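Local coordinates for Mgp-operon protein 3 (Mycoplasma pneumoniae, PDB 6RJ1) that probably takes part in cell adhesion as the immunodominant membrane protein P40/P90 of the bacterium, at residues Y737-E745 / V758-D769; N655-G663 / S688-Y696. All coordinates share one frame; numbering follows the deposited sequence.

Contact 1 (Y737-E745 / V758-D769)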
ATOM      1  N   TYR A 737      -0.164   1.342  18.976  1.00 70.84           N
ATOM      2  CA  TYR A 737      -1.181   0.729  19.833  1.00 70.80           C
ATOM      3  C   TYR A 737      -1.976   1.806  20.555  1.00 73.06           C
ATOM      4  O   TYR A 737      -3.164   1.622  20.807  1.00 72.54           O
ATOM      5  CB  TYR A 737      -0.544  -0.240  20.848  1.00 72.34           C
ATOM      6  CG  TYR A 737       0.583   0.359  21.662  1.00 75.66           C
ATOM      7  CD1 TYR A 737       0.328   1.032  22.859  1.00 77.75           C
ATOM      8  CD2 TYR A 737       1.907   0.244  21.248  1.00 77.08           C
ATOM      9  CE1 TYR A 737       1.357   1.606  23.600  1.00 77.92           C
ATOM     10  CE2 TYR A 737       2.947   0.806  21.990  1.00 78.53           C
ATOM     11  CZ  TYR A 737       2.666   1.484  23.167  1.00 87.11           C
ATOM     12  OH  TYR A 737       3.684   2.041  23.902  1.00 91.04           O
ATOM     13  N   TYR A 738      -1.319   2.945  20.850  1.00 68.74           N
ATOM     14  CA  TYR A 738      -1.902   4.082  21.562  1.00 68.06           C
ATOM     15  C   TYR A 738      -2.883   4.889  20.689  1.00 72.16           C
ATOM     16  O   TYR A 738      -3.467   5.858  21.173  1.00 71.84           O
ATOM     17  CB  TYR A 738      -0.816   4.970  22.213  1.00 68.17           C
ATOM     18  CG  TYR A 738       0.265   5.464  21.274  1.00 69.21           C
ATOM     19  CD1 TYR A 738       0.082   6.615  20.511  1.00 70.29           C
ATOM     20  CD2 TYR A 738       1.494   4.815  21.191  1.00 70.38           C
ATOM     21  CE1 TYR A 738       1.079   7.086  19.662  1.00 69.89           C
ATOM     22  CE2 TYR A 738       2.501   5.282  20.346  1.00 71.30           C
ATOM     23  CZ  TYR A 738       2.295   6.427  19.596  1.00 78.28           C
ATOM     24  OH  TYR A 738       3.271   6.880  18.742  1.00 82.02           O
ATOM     25  N   TYR A 739      -3.100   4.458  19.431  1.00 68.73           N
ATOM     26  CA  TYR A 739      -4.082   5.050  18.525  1.00 69.08           C
ATOM     27  C   TYR A 739      -5.443   4.432  18.837  1.00 74.49           C
ATOM     28  O   TYR A 739      -6.473   4.906  18.359  1.00 74.15           O
ATOM     29  CB  TYR A 739      -3.687   4.806  17.052  1.00 70.57           C
ATOM     30  CG  TYR A 739      -2.871   5.921  16.432  1.00 72.15           C
ATOM     31  CD1 TYR A 739      -2.095   6.767  17.221  1.00 73.88           C
ATOM     32  CD2 TYR A 739      -2.862   6.120  15.058  1.00 73.08           C
ATOM     33  CE1 TYR A 739      -1.346   7.794  16.659  1.00 73.73           C
ATOM     34  CE2 TYR A 739      -2.116   7.151  14.484  1.00 74.25           C
ATOM     35  CZ  TYR A 739      -1.358   7.984  15.291  1.00 79.38           C
ATOM     36  OH  TYR A 739      -0.623   9.006  14.751  1.00 79.27           O
ATOM     37  N   SER A 740      -5.429   3.362  19.650  1.00 72.68           N
ATOM     38  CA  SER A 740      -6.601   2.636  20.122  1.00 73.03           C
ATOM     39  C   SER A 740      -6.838   2.986  21.583  1.00 80.62           C
ATOM     40  O   SER A 740      -5.894   3.006  22.380  1.00 80.19           O
ATOM     41  CB  SER A 740      -6.404   1.131  19.970  1.00 74.16           C
ATOM     42  OG  SER A 740      -6.426   0.743  18.609  1.00 78.46           O
ATOM     43  N   ALA A 741      -8.101   3.267  21.931  1.00 80.42           N
ATOM     44  CA  ALA A 741      -8.500   3.631  23.291  1.00 81.59           C
ATOM     45  C   ALA A 741      -8.351   2.476  24.269  1.00 88.85           C
ATOM     46  O   ALA A 741      -7.845   2.682  25.366  1.00 88.50           O
ATOM     47  CB  ALA A 741      -9.931   4.148  23.297  1.00 82.23           C
ATOM     48  N   ASN A 742      -8.766   1.265  23.865  1.00 88.77           N
ATOM     49  CA  ASN A 742      -8.745   0.072  24.714  1.00 90.38           C
ATOM     50  C   ASN A 742      -7.717  -0.972  24.254  1.00 99.36           C
ATOM     51  O   ASN A 742      -8.046  -2.163  24.169  1.00 99.74           O
ATOM     52  CB  ASN A 742     -10.170  -0.538  24.795  1.00 89.61           C
ATOM     53  CG  ASN A 742     -10.734  -1.023  23.460  1.00100.40           C
ATOM     54  OD1 ASN A 742     -10.278  -0.638  22.368  1.00 80.93           O
ATOM     55  ND2 ASN A 742     -11.739  -1.888  23.525  1.00 91.73           N
ATOM     56  N   PHE A 743      -6.471  -0.538  23.963  1.00 98.94           N
ATOM     57  CA  PHE A 743      -5.424  -1.471  23.528  1.00100.02           C
ATOM     58  C   PHE A 743      -5.129  -2.523  24.614  1.00108.41           C
ATOM     59  O   PHE A 743      -5.020  -2.169  25.795  1.00108.24           O
ATOM     60  CB  PHE A 743      -4.152  -0.754  23.044  1.00101.41           C
ATOM     61  CG  PHE A 743      -3.397   0.044  24.081  1.00102.69           C
ATOM     62  CD1 PHE A 743      -2.356  -0.532  24.803  1.00105.31           C
ATOM     63  CD2 PHE A 743      -3.689   1.386  24.296  1.00104.81           C
ATOM     64  CE1 PHE A 743      -1.649   0.208  25.750  1.00106.21           C
ATOM     65  CE2 PHE A 743      -2.975   2.130  25.237  1.00107.70           C
ATOM     66  CZ  PHE A 743      -1.961   1.536  25.959  1.00105.90           C
ATOM     67  N   PRO A 744      -5.093  -3.823  24.253  1.00107.76           N
ATOM     68  CA  PRO A 744      -4.860  -4.854  25.277  1.00108.75           C
ATOM     69  C   PRO A 744      -3.393  -5.014  25.685  1.00115.18           C
ATOM     70  O   PRO A 744      -2.507  -4.410  25.079  1.00114.92           O
ATOM     71  CB  PRO A 744      -5.449  -6.127  24.646  1.00110.39           C
ATOM     72  CG  PRO A 744      -5.773  -5.778  23.218  1.00114.26           C
ATOM     73  CD  PRO A 744      -5.239  -4.424  22.916  1.00109.56           C
ATOM     74  N   GLU A 745      -3.144  -5.812  26.735  1.00113.47           N
ATOM     75  CA  GLU A 745      -1.799  -6.080  27.238  1.00114.13           C
ATOM     76  C   GLU A 745      -1.692  -7.493  27.781  1.00119.57           C
ATOM     77  O   GLU A 745      -2.546  -7.915  28.561  1.00119.19           O
ATOM     78  CB  GLU A 745      -1.320  -5.016  28.253  1.00115.70           C
ATOM     79  CG  GLU A 745      -2.411  -4.319  29.059  1.00127.10           C
ATOM     80  CD  GLU A 745      -2.084  -2.911  29.526  1.00143.51           C
ATOM     81  OE1 GLU A 745      -2.318  -2.612  30.720  1.00139.03           O
ATOM     82  OE2 GLU A 745      -1.597  -2.105  28.699  1.00130.59           O
ATOM     83  N   VAL A 758      -9.945  -8.661  23.991  1.00 85.18           N
ATOM     84  CA  VAL A 758     -10.129  -7.652  22.947  1.00 84.30           C
ATOM     85  C   VAL A 758      -9.804  -8.239  21.582  1.00 85.28           C
ATOM     86  O   VAL A 758      -8.685  -8.695  21.336  1.00 85.25           O
ATOM     87  CB  VAL A 758      -9.408  -6.287  23.208  1.00 88.50           C
ATOM     88  CG1 VAL A 758      -9.578  -5.318  22.030  1.00 87.96           C
ATOM     89  CG2 VAL A 758      -9.896  -5.636  24.503  1.00 88.48           C
ATOM     90  N   LYS A 759     -10.815  -8.233  20.709  1.00 78.52           N
ATOM     91  CA  LYS A 759     -10.742  -8.648  19.319  1.00 76.04           C
ATOM     92  C   LYS A 759     -10.898  -7.395  18.432  1.00 77.24           C
ATOM     93  O   LYS A 759     -10.947  -6.285  18.960  1.00 76.79           O
ATOM     94  CB  LYS A 759     -11.751  -9.769  19.011  1.00 77.26           C
ATOM     95  CG  LYS A 759     -13.121  -9.650  19.668  1.00 79.15           C
ATOM     96  CD  LYS A 759     -13.895 -10.952  19.477  1.00 86.17           C
ATOM     97  CE  LYS A 759     -15.259 -10.954  20.115  1.00100.47           C
ATOM     98  NZ  LYS A 759     -16.219 -10.078  19.391  1.00113.80           N
ATOM     99  N   ILE A 760     -10.883  -7.546  17.104  1.00 72.68           N
ATOM    100  CA  ILE A 760     -10.984  -6.419  16.161  1.00 71.35           C
ATOM    101  C   ILE A 760     -12.302  -5.647  16.339  1.00 75.35           C
ATOM    102  O   ILE A 760     -12.284  -4.419  16.470  1.00 75.20           O
ATOM    103  CB  ILE A 760     -10.744  -6.854  14.683  1.00 73.26           C
ATOM    104  CG1 ILE A 760      -9.463  -7.700  14.524  1.00 72.30           C
ATOM    105  CG2 ILE A 760     -10.722  -5.644  13.751  1.00 73.82           C
ATOM    106  CD1 ILE A 760      -9.339  -8.404  13.186  1.00 70.88           C
ATOM    107  N   SER A 761     -13.428  -6.378  16.386  1.00 71.21           N
ATOM    108  CA  SER A 761     -14.761  -5.805  16.536  1.00 70.59           C
ATOM    109  C   SER A 761     -14.944  -5.010  17.830  1.00 75.97           C
ATOM    110  O   SER A 761     -15.729  -4.064  17.828  1.00 76.20           O
ATOM    111  CB  SER A 761     -15.836  -6.876  16.382  1.00 71.74           C
ATOM    112  OG  SER A 761     -15.639  -7.941  17.295  1.00 76.37           O
ATOM    113  N   THR A 762     -14.211  -5.356  18.915  1.00 73.21           N
ATOM    114  CA  THR A 762     -14.332  -4.646  20.204  1.00 73.15           C
ATOM    115  C   THR A 762     -13.284  -3.521  20.368  1.00 76.96           C
ATOM    116  O   THR A 762     -13.421  -2.699  21.279  1.00 76.05           O
ATOM    117  CB  THR A 762     -14.353  -5.611  21.392  1.00 78.89           C
ATOM    118  OG1 THR A 762     -13.100  -6.285  21.489  1.00 79.88           O
ATOM    119  CG2 THR A 762     -15.495  -6.611  21.307  1.00 76.94           C
ATOM    120  N   LEU A 763     -12.278  -3.463  19.461  1.00 73.70           N
ATOM    121  CA  LEU A 763     -11.232  -2.439  19.436  1.00 73.19           C
ATOM    122  C   LEU A 763     -11.858  -1.083  19.099  1.00 79.43           C
ATOM    123  O   LEU A 763     -12.613  -0.969  18.125  1.00 78.81           O
ATOM    124  CB  LEU A 763     -10.131  -2.801  18.421  1.00 72.74           C
ATOM    125  CG  LEU A 763      -8.798  -2.047  18.536  1.00 76.41           C
ATOM    126  CD1 LEU A 763      -7.962  -2.563  19.699  1.00 76.30           C
ATOM    127  CD2 LEU A 763      -8.006  -2.152  17.252  1.00 75.94           C
ATOM    128  N   GLU A 764     -11.572  -0.077  19.954  1.00 77.90           N
ATOM    129  CA  GLU A 764     -12.071   1.299  19.878  1.00 77.91           C
ATOM    130  C   GLU A 764     -10.982   2.221  19.334  1.00 81.31           C
ATOM    131  O   GLU A 764      -9.900   2.307  19.922  1.00 81.47           O
ATOM    132  CB  GLU A 764     -12.505   1.793  21.275  1.00 79.40           C
ATOM    133  CG  GLU A 764     -13.670   1.044  21.906  1.00 94.81           C
ATOM    134  CD  GLU A 764     -13.897   1.324  23.385  1.00125.99           C
ATOM    135  OE1 GLU A 764     -14.227   0.367  24.122  1.00122.94           O
ATOM    136  OE2 GLU A 764     -13.744   2.494  23.812  1.00123.88           O
ATOM    137  N   SER A 765     -11.272   2.933  18.241  1.00 76.56           N
ATOM    138  CA  SER A 765     -10.303   3.860  17.666  1.00 75.76           C
ATOM    139  C   SER A 765     -10.390   5.240  18.297  1.00 78.96           C
ATOM    140  O   SER A 765     -11.487   5.792  18.430  1.00 78.04           O
ATOM    141  CB  SER A 765     -10.484   3.967  16.157  1.00 79.00           C
ATOM    142  OG  SER A 765      -9.712   5.031  15.620  1.00 89.12           O
ATOM    143  N   GLN A 766      -9.223   5.803  18.656  1.00 75.63           N
ATOM    144  CA  GLN A 766      -9.093   7.164  19.181  1.00 75.24           C
ATOM    145  C   GLN A 766      -8.149   7.997  18.281  1.00 80.80           C
ATOM    146  O   GLN A 766      -7.722   9.093  18.658  1.00 81.71           O
ATOM    147  CB  GLN A 766      -8.712   7.185  20.678  1.00 75.97           C
ATOM    148  CG  GLN A 766      -7.277   6.767  20.995  1.00 85.93           C
ATOM    149  CD  GLN A 766      -6.953   6.740  22.470  1.00 99.59           C
ATOM    150  OE1 GLN A 766      -7.797   6.989  23.340  1.00 99.54           O
ATOM    151  NE2 GLN A 766      -5.711   6.409  22.786  1.00 85.46           N
ATOM    152  N   ALA A 767      -7.864   7.471  17.073  1.00 77.74           N
ATOM    153  CA  ALA A 767      -7.019   8.082  16.044  1.00 77.58           C
ATOM    154  C   ALA A 767      -7.660   9.344  15.463  1.00 82.17           C
ATOM    155  O   ALA A 767      -8.879   9.396  15.278  1.00 82.75           O
ATOM    156  CB  ALA A 767      -6.756   7.082  14.935  1.00 78.18           C
ATOM    157  N   THR A 768      -6.835  10.359  15.184  1.00 77.72           N
ATOM    158  CA  THR A 768      -7.279  11.640  14.626  1.00 76.97           C
ATOM    159  C   THR A 768      -6.492  11.976  13.350  1.00 79.75           C
ATOM    160  O   THR A 768      -6.444  13.137  12.948  1.00 81.13           O
ATOM    161  CB  THR A 768      -7.153  12.754  15.687  1.00 84.49           C
ATOM    162  OG1 THR A 768      -5.829  12.745  16.227  1.00 84.16           O
ATOM    163  CG2 THR A 768      -8.186  12.632  16.805  1.00 82.48           C
ATOM    164  N   ASP A 769      -5.881  10.961  12.717  1.00 73.36           N
ATOM    165  CA  ASP A 769      -5.043  11.116  11.528  1.00 72.01           C
ATOM    166  C   ASP A 769      -5.783  10.867  10.194  1.00 75.54           C
ATOM    167  O   ASP A 769      -5.153  10.632   9.155  1.00 74.06           O
ATOM    168  CB  ASP A 769      -3.786  10.241  11.652  1.00 73.14           C
ATOM    169  CG  ASP A 769      -4.014   8.736  11.725  1.00 78.38           C
ATOM    170  OD1 ASP A 769      -5.142   8.314  12.081  1.00 77.51           O
ATOM    171  OD2 ASP A 769      -3.064   7.982  11.445  1.00 81.85           O
TER
HETATM  172  O   HOH W   1      -0.719   9.494  12.159  1.00 49.40           O
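S740 and S765 face each other as a single antiparallel bridge, a non-hydrogen-bonded pair (CA to CA 4.6 Å) framed by Q766 N to Y739 O (2.9 Å) and A741 N to E764 O (2.9 Å). N742 extends the pairing with its side chain. Its CG stands between the backbone N and the carbonyl carbon (chi1 63°), and the amide grips two main-chain groups: OD1 accepts from E764 N (2.8 Å), while ND2 donates to T762 O (2.9 Å) from above that carbonyl's plane. Both amide atoms are thus used, which should fix the amide's rotation; T762 lies in the I760–L763 type I turn and E764 follows it. The E764 side chain crosses that of N742 at about a right angle, with the carboxylate and amide planes 39° apart. Q766, extended beyond CG, reaches back over the bridge, and its NE2 donates to Y738 O (2.8 Å, 162° at the hydrogen), with the acceptor in the amide plane. At one end P744 CG rests on V758 CB (3.7 Å). At the other, D769 OD2 lies at the Y739 ring edge, 3.3 Å from CE2, and a water joins it to Y739 OH; R806 forms a salt bridge with the same carboxylate oxygen. Both segments belong to the long connection between strands 723-732 and 779-786. Helix 666-673 packs against both: S740 on L673, L763 on V669 and P744 on F670.

Contact 2 (N655-G663 / S688-Y696)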
ATOM      1  N   ASN A 655      -6.269  -8.501  -0.212  1.00 54.36           N
ATOM      2  CA  ASN A 655      -6.818  -7.600   0.787  1.00 53.82           C
ATOM      3  C   ASN A 655      -6.381  -6.178   0.463  1.00 57.70           C
ATOM      4  O   ASN A 655      -5.229  -5.953   0.095  1.00 57.67           O
ATOM      5  CB  ASN A 655      -6.323  -8.002   2.173  1.00 54.74           C
ATOM      6  CG  ASN A 655      -6.950  -9.274   2.690  1.00 65.80           C
ATOM      7  OD1 ASN A 655      -8.090  -9.606   2.359  1.00 53.28           O
ATOM      8  ND2 ASN A 655      -6.238  -9.991   3.550  1.00 54.26           N
ATOM      9  N   ALA A 656      -7.297  -5.222   0.603  1.00 54.29           N
ATOM     10  CA  ALA A 656      -7.044  -3.814   0.323  1.00 54.61           C
ATOM     11  C   ALA A 656      -6.335  -3.097   1.503  1.00 59.03           C
ATOM     12  O   ALA A 656      -6.563  -1.903   1.731  1.00 59.59           O
ATOM     13  CB  ALA A 656      -8.359  -3.127  -0.021  1.00 55.65           C
ATOM     14  N   SER A 657      -5.441  -3.821   2.218  1.00 54.70           N
ATOM     15  CA  SER A 657      -4.725  -3.343   3.407  1.00 53.68           C
ATOM     16  C   SER A 657      -3.417  -4.142   3.680  1.00 55.92           C
ATOM     17  O   SER A 657      -3.230  -5.203   3.073  1.00 54.74           O
ATOM     18  CB  SER A 657      -5.648  -3.450   4.620  1.00 56.42           C
ATOM     19  OG  SER A 657      -5.617  -4.754   5.180  1.00 61.22           O
ATOM     20  N   PRO A 658      -2.538  -3.714   4.637  1.00 51.85           N
ATOM     21  CA  PRO A 658      -1.316  -4.488   4.905  1.00 51.61           C
ATOM     22  C   PRO A 658      -1.518  -5.767   5.741  1.00 56.58           C
ATOM     23  O   PRO A 658      -0.526  -6.409   6.118  1.00 56.65           O
ATOM     24  CB  PRO A 658      -0.398  -3.471   5.612  1.00 52.83           C
ATOM     25  CG  PRO A 658      -1.096  -2.163   5.535  1.00 56.40           C
ATOM     26  CD  PRO A 658      -2.541  -2.485   5.453  1.00 52.39           C
ATOM     27  N   LEU A 659      -2.789  -6.156   6.011  1.00 52.36           N
ATOM     28  CA  LEU A 659      -3.106  -7.366   6.781  1.00 51.31           C
ATOM     29  C   LEU A 659      -3.422  -8.590   5.942  1.00 56.59           C
ATOM     30  O   LEU A 659      -4.188  -8.499   4.977  1.00 56.27           O
ATOM     31  CB  LEU A 659      -4.243  -7.133   7.780  1.00 50.49           C
ATOM     32  CG  LEU A 659      -4.002  -6.127   8.919  1.00 54.35           C
ATOM     33  CD1 LEU A 659      -5.040  -6.295   9.981  1.00 53.87           C
ATOM     34  CD2 LEU A 659      -2.609  -6.248   9.524  1.00 54.58           C
ATOM     35  N   ASN A 660      -2.869  -9.750   6.348  1.00 54.16           N
ATOM     36  CA  ASN A 660      -3.127 -11.051   5.716  1.00 54.68           C
ATOM     37  C   ASN A 660      -4.412 -11.644   6.279  1.00 60.54           C
ATOM     38  O   ASN A 660      -5.242 -12.129   5.517  1.00 60.42           O
ATOM     39  CB  ASN A 660      -1.960 -12.030   5.931  1.00 53.59           C
ATOM     40  CG  ASN A 660      -0.940 -12.026   4.827  1.00 65.75           C
ATOM     41  OD1 ASN A 660      -0.779 -11.046   4.087  1.00 67.62           O
ATOM     42  ND2 ASN A 660      -0.222 -13.129   4.690  1.00 51.36           N
ATOM     43  N   SER A 661      -4.576 -11.592   7.616  1.00 58.50           N
ATOM     44  CA  SER A 661      -5.749 -12.118   8.312  1.00 58.35           C
ATOM     45  C   SER A 661      -6.612 -11.009   8.901  1.00 61.28           C
ATOM     46  O   SER A 661      -6.093 -10.041   9.474  1.00 60.30           O
ATOM     47  CB  SER A 661      -5.336 -13.097   9.408  1.00 61.00           C
ATOM     48  OG  SER A 661      -6.461 -13.611  10.103  1.00 65.60           O
ATOM     49  N   TYR A 662      -7.937 -11.174   8.764  1.00 56.54           N
ATOM     50  CA  TYR A 662      -8.955 -10.276   9.294  1.00 55.61           C
ATOM     51  C   TYR A 662      -9.738 -10.977  10.393  1.00 60.47           C
ATOM     52  O   TYR A 662     -10.812 -10.505  10.777  1.00 61.06           O
ATOM     53  CB  TYR A 662      -9.903  -9.844   8.177  1.00 56.36           C
ATOM     54  CG  TYR A 662      -9.365  -8.753   7.278  1.00 58.02           C
ATOM     55  CD1 TYR A 662      -9.015  -7.506   7.795  1.00 60.68           C
ATOM     56  CD2 TYR A 662      -9.309  -8.925   5.900  1.00 58.09           C
ATOM     57  CE1 TYR A 662      -8.587  -6.471   6.964  1.00 61.57           C
ATOM     58  CE2 TYR A 662      -8.899  -7.893   5.059  1.00 58.99           C
ATOM     59  CZ  TYR A 662      -8.540  -6.668   5.595  1.00 65.26           C
ATOM     60  OH  TYR A 662      -8.125  -5.657   4.772  1.00 65.05           O
ATOM     61  N   GLY A 663      -9.205 -12.105  10.875  1.00 57.17           N
ATOM     62  CA  GLY A 663      -9.813 -12.923  11.917  1.00 57.07           C
ATOM     63  C   GLY A 663     -10.030 -12.130  13.184  1.00 63.21           C
ATOM     64  O   GLY A 663      -9.071 -11.628  13.771  1.00 62.70           O
ATOM     65  N   SER A 688       6.069  -9.627  13.176  1.00 55.24           N
ATOM     66  CA  SER A 688       5.223 -10.386  12.278  1.00 53.76           C
ATOM     67  C   SER A 688       6.015 -10.426  10.963  1.00 57.39           C
ATOM     68  O   SER A 688       6.802  -9.512  10.676  1.00 58.00           O
ATOM     69  CB  SER A 688       3.881  -9.687  12.069  1.00 55.19           C
ATOM     70  OG  SER A 688       3.200 -10.163  10.918  1.00 57.64           O
ATOM     71  N   ARG A 689       5.843 -11.490  10.189  1.00 51.19           N
ATOM     72  CA  ARG A 689       6.551 -11.604   8.933  1.00 50.09           C
ATOM     73  C   ARG A 689       5.578 -11.542   7.746  1.00 56.14           C
ATOM     74  O   ARG A 689       5.991 -11.762   6.609  1.00 55.49           O
ATOM     75  CB  ARG A 689       7.397 -12.887   8.930  1.00 47.31           C
ATOM     76  CG  ARG A 689       8.814 -12.750   9.501  1.00 43.27           C
ATOM     77  CD  ARG A 689       8.890 -12.569  11.014  1.00 44.07           C
ATOM     78  NE  ARG A 689       8.234 -13.656  11.743  1.00 47.24           N
ATOM     79  CZ  ARG A 689       8.845 -14.761  12.156  1.00 60.96           C
ATOM     80  NH1 ARG A 689       8.167 -15.698  12.804  1.00 48.73           N
ATOM     81  NH2 ARG A 689      10.139 -14.939  11.922  1.00 48.11           N
ATOM     82  N   THR A 690       4.285 -11.214   8.011  1.00 54.99           N
ATOM     83  CA  THR A 690       3.229 -11.127   6.990  1.00 55.70           C
ATOM     84  C   THR A 690       2.284  -9.936   7.167  1.00 61.51           C
ATOM     85  O   THR A 690       1.627  -9.535   6.207  1.00 62.14           O
ATOM     86  CB  THR A 690       2.412 -12.440   6.895  1.00 64.09           C
ATOM     87  OG1 THR A 690       1.926 -12.830   8.185  1.00 62.41           O
ATOM     88  CG2 THR A 690       3.169 -13.572   6.212  1.00 62.16           C
ATOM     89  N   ASP A 691       2.188  -9.391   8.383  1.00 58.78           N
ATOM     90  CA  ASP A 691       1.279  -8.282   8.666  1.00 58.63           C
ATOM     91  C   ASP A 691       2.000  -6.969   8.925  1.00 61.63           C
ATOM     92  O   ASP A 691       3.032  -6.960   9.594  1.00 61.65           O
ATOM     93  CB  ASP A 691       0.328  -8.642   9.819  1.00 60.82           C
ATOM     94  CG  ASP A 691      -0.586  -9.816   9.486  1.00 76.38           C
ATOM     95  OD1 ASP A 691      -1.645  -9.586   8.864  1.00 77.64           O
ATOM     96  OD2 ASP A 691      -0.237 -10.965   9.838  1.00 82.80           O
ATOM     97  N   GLN A 692       1.449  -5.854   8.375  1.00 56.79           N
ATOM     98  CA  GLN A 692       1.945  -4.472   8.497  1.00 54.60           C
ATOM     99  C   GLN A 692       3.400  -4.376   8.018  1.00 57.98           C
ATOM    100  O   GLN A 692       4.250  -3.762   8.674  1.00 57.48           O
ATOM    101  CB  GLN A 692       1.770  -3.922   9.932  1.00 54.75           C
ATOM    102  CG  GLN A 692       0.403  -4.155  10.558  1.00 50.48           C
ATOM    103  CD  GLN A 692      -0.594  -3.058  10.315  1.00 55.94           C
ATOM    104  OE1 GLN A 692      -0.784  -2.574   9.205  1.00 50.99           O
ATOM    105  NE2 GLN A 692      -1.285  -2.653  11.365  1.00 47.84           N
ATOM    106  N   LEU A 693       3.678  -4.997   6.864  1.00 53.84           N
ATOM    107  CA  LEU A 693       5.013  -5.055   6.287  1.00 53.13           C
ATOM    108  C   LEU A 693       5.320  -3.952   5.284  1.00 58.22           C
ATOM    109  O   LEU A 693       4.711  -3.891   4.208  1.00 58.77           O
ATOM    110  CB  LEU A 693       5.255  -6.436   5.660  1.00 52.53           C
ATOM    111  CG  LEU A 693       6.288  -7.350   6.319  1.00 55.51           C
ATOM    112  CD1 LEU A 693       5.967  -7.625   7.791  1.00 53.85           C
ATOM    113  CD2 LEU A 693       6.383  -8.651   5.557  1.00 57.37           C
ATOM    114  N   LEU A 694       6.297  -3.091   5.632  1.00 53.77           N
ATOM    115  CA  LEU A 694       6.770  -2.061   4.730  1.00 53.11           C
ATOM    116  C   LEU A 694       7.910  -2.652   3.904  1.00 57.42           C
ATOM    117  O   LEU A 694       8.822  -3.266   4.440  1.00 56.19           O
ATOM    118  CB  LEU A 694       7.211  -0.778   5.452  1.00 52.70           C
ATOM    119  CG  LEU A 694       7.491   0.424   4.510  1.00 56.19           C
ATOM    120  CD1 LEU A 694       6.219   1.234   4.234  1.00 55.12           C
ATOM    121  CD2 LEU A 694       8.590   1.302   5.051  1.00 56.19           C
ATOM    122  N   VAL A 695       7.809  -2.489   2.599  1.00 55.28           N
ATOM    123  CA  VAL A 695       8.751  -2.936   1.586  1.00 55.84           C
ATOM    124  C   VAL A 695       9.372  -1.657   1.006  1.00 61.84           C
ATOM    125  O   VAL A 695       8.656  -0.704   0.688  1.00 61.36           O
ATOM    126  CB  VAL A 695       7.985  -3.780   0.524  1.00 59.95           C
ATOM    127  CG1 VAL A 695       8.812  -4.016  -0.724  1.00 59.92           C
ATOM    128  CG2 VAL A 695       7.524  -5.110   1.112  1.00 59.43           C
ATOM    129  N   TYR A 696      10.700  -1.613   0.929  1.00 59.89           N
ATOM    130  CA  TYR A 696      11.436  -0.449   0.417  1.00 60.14           C
ATOM    131  C   TYR A 696      12.693  -0.910  -0.305  1.00 65.84           C
ATOM    132  O   TYR A 696      13.128  -2.047  -0.115  1.00 65.11           O
ATOM    133  CB  TYR A 696      11.784   0.532   1.561  1.00 61.25           C
ATOM    134  CG  TYR A 696      12.678  -0.057   2.636  1.00 62.49           C
ATOM    135  CD1 TYR A 696      12.142  -0.791   3.695  1.00 63.91           C
ATOM    136  CD2 TYR A 696      14.059   0.123   2.600  1.00 62.95           C
ATOM    137  CE1 TYR A 696      12.958  -1.355   4.672  1.00 64.27           C
ATOM    138  CE2 TYR A 696      14.884  -0.426   3.580  1.00 63.99           C
ATOM    139  CZ  TYR A 696      14.330  -1.173   4.610  1.00 72.70           C
ATOM    140  OH  TYR A 696      15.135  -1.732   5.576  1.00 75.83           O
TER
HETATM  141  O   HOH W   2       2.025  -6.215   4.962  1.00 56.37           O
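This buried loop-to-loop contact joins P658–N660, in the connection between strand 650-654 and helix 666-673, to T690–Q692, which lead into strand 693-699. Two hydrogen bonds carry it. Q692 N donates to P658 O (3.1 Å), approaching from well above the carbonyl plane. A bridging water also donates to P658 O (2.8 Å) and accepts from L693 N, so the oxygen has two donors. The second bond turns to a side chain: D691 CG lies anti to its own carbonyl carbon (chi1 -63°), and OD1 receives N660 N (2.8 Å, 160° at the hydrogen) from above the carboxylate plane. L659 CD2 passes the same oxygen at 3.5 Å and also touches Q692 CG at 3.8 Å. The Q692 chain, bent at chi2 (-90°), brings OE1 beside P658 CG (3.7 Å), while its NE2 bonds to A672 O of helix 666-673. N660 crosses T690 at about a right angle, its ND2 lying 3.5 Å from T690 CB, but their polar ends are bonded to residues beyond the two segments: N660 OD1 to K556, its ND2 to Q512, and T690 OG1 to T581. Each segment is braced internally: S657 OG accepts from L659 N in an ST turn, and S688 OG accepts from T690 N in another and from D691 N in an ST motif. Across the contact, two main-chain N-H groups thus find acceptors in the interior, one a carbonyl and one a carboxylate oxygen, so directional bonds set how the two loops meet.

In the fold
From the N terminus, the chain leaves strand 650-654 through 655-663, forms helix 666-673 and returns at 688-696, where contact 2 closes a loop of 24 intervening residues. It then runs along strand 693-699, which pairs antiparallel with both 549-563 and 723-732. Beyond strand 723-732, contact 1 closes a shorter loop of 12 residues, five of them not modelled, on the way to strand 779-786. The contacts follow in series, neither nested nor crossed, with centres about 18 Å apart. I760 of contact 1 packs on Y662 and G663 of contact 2. Helix 666-673, enclosed by the loop of contact 2, also receives side chains from contact 1, linking the 733-778 connection to that helix.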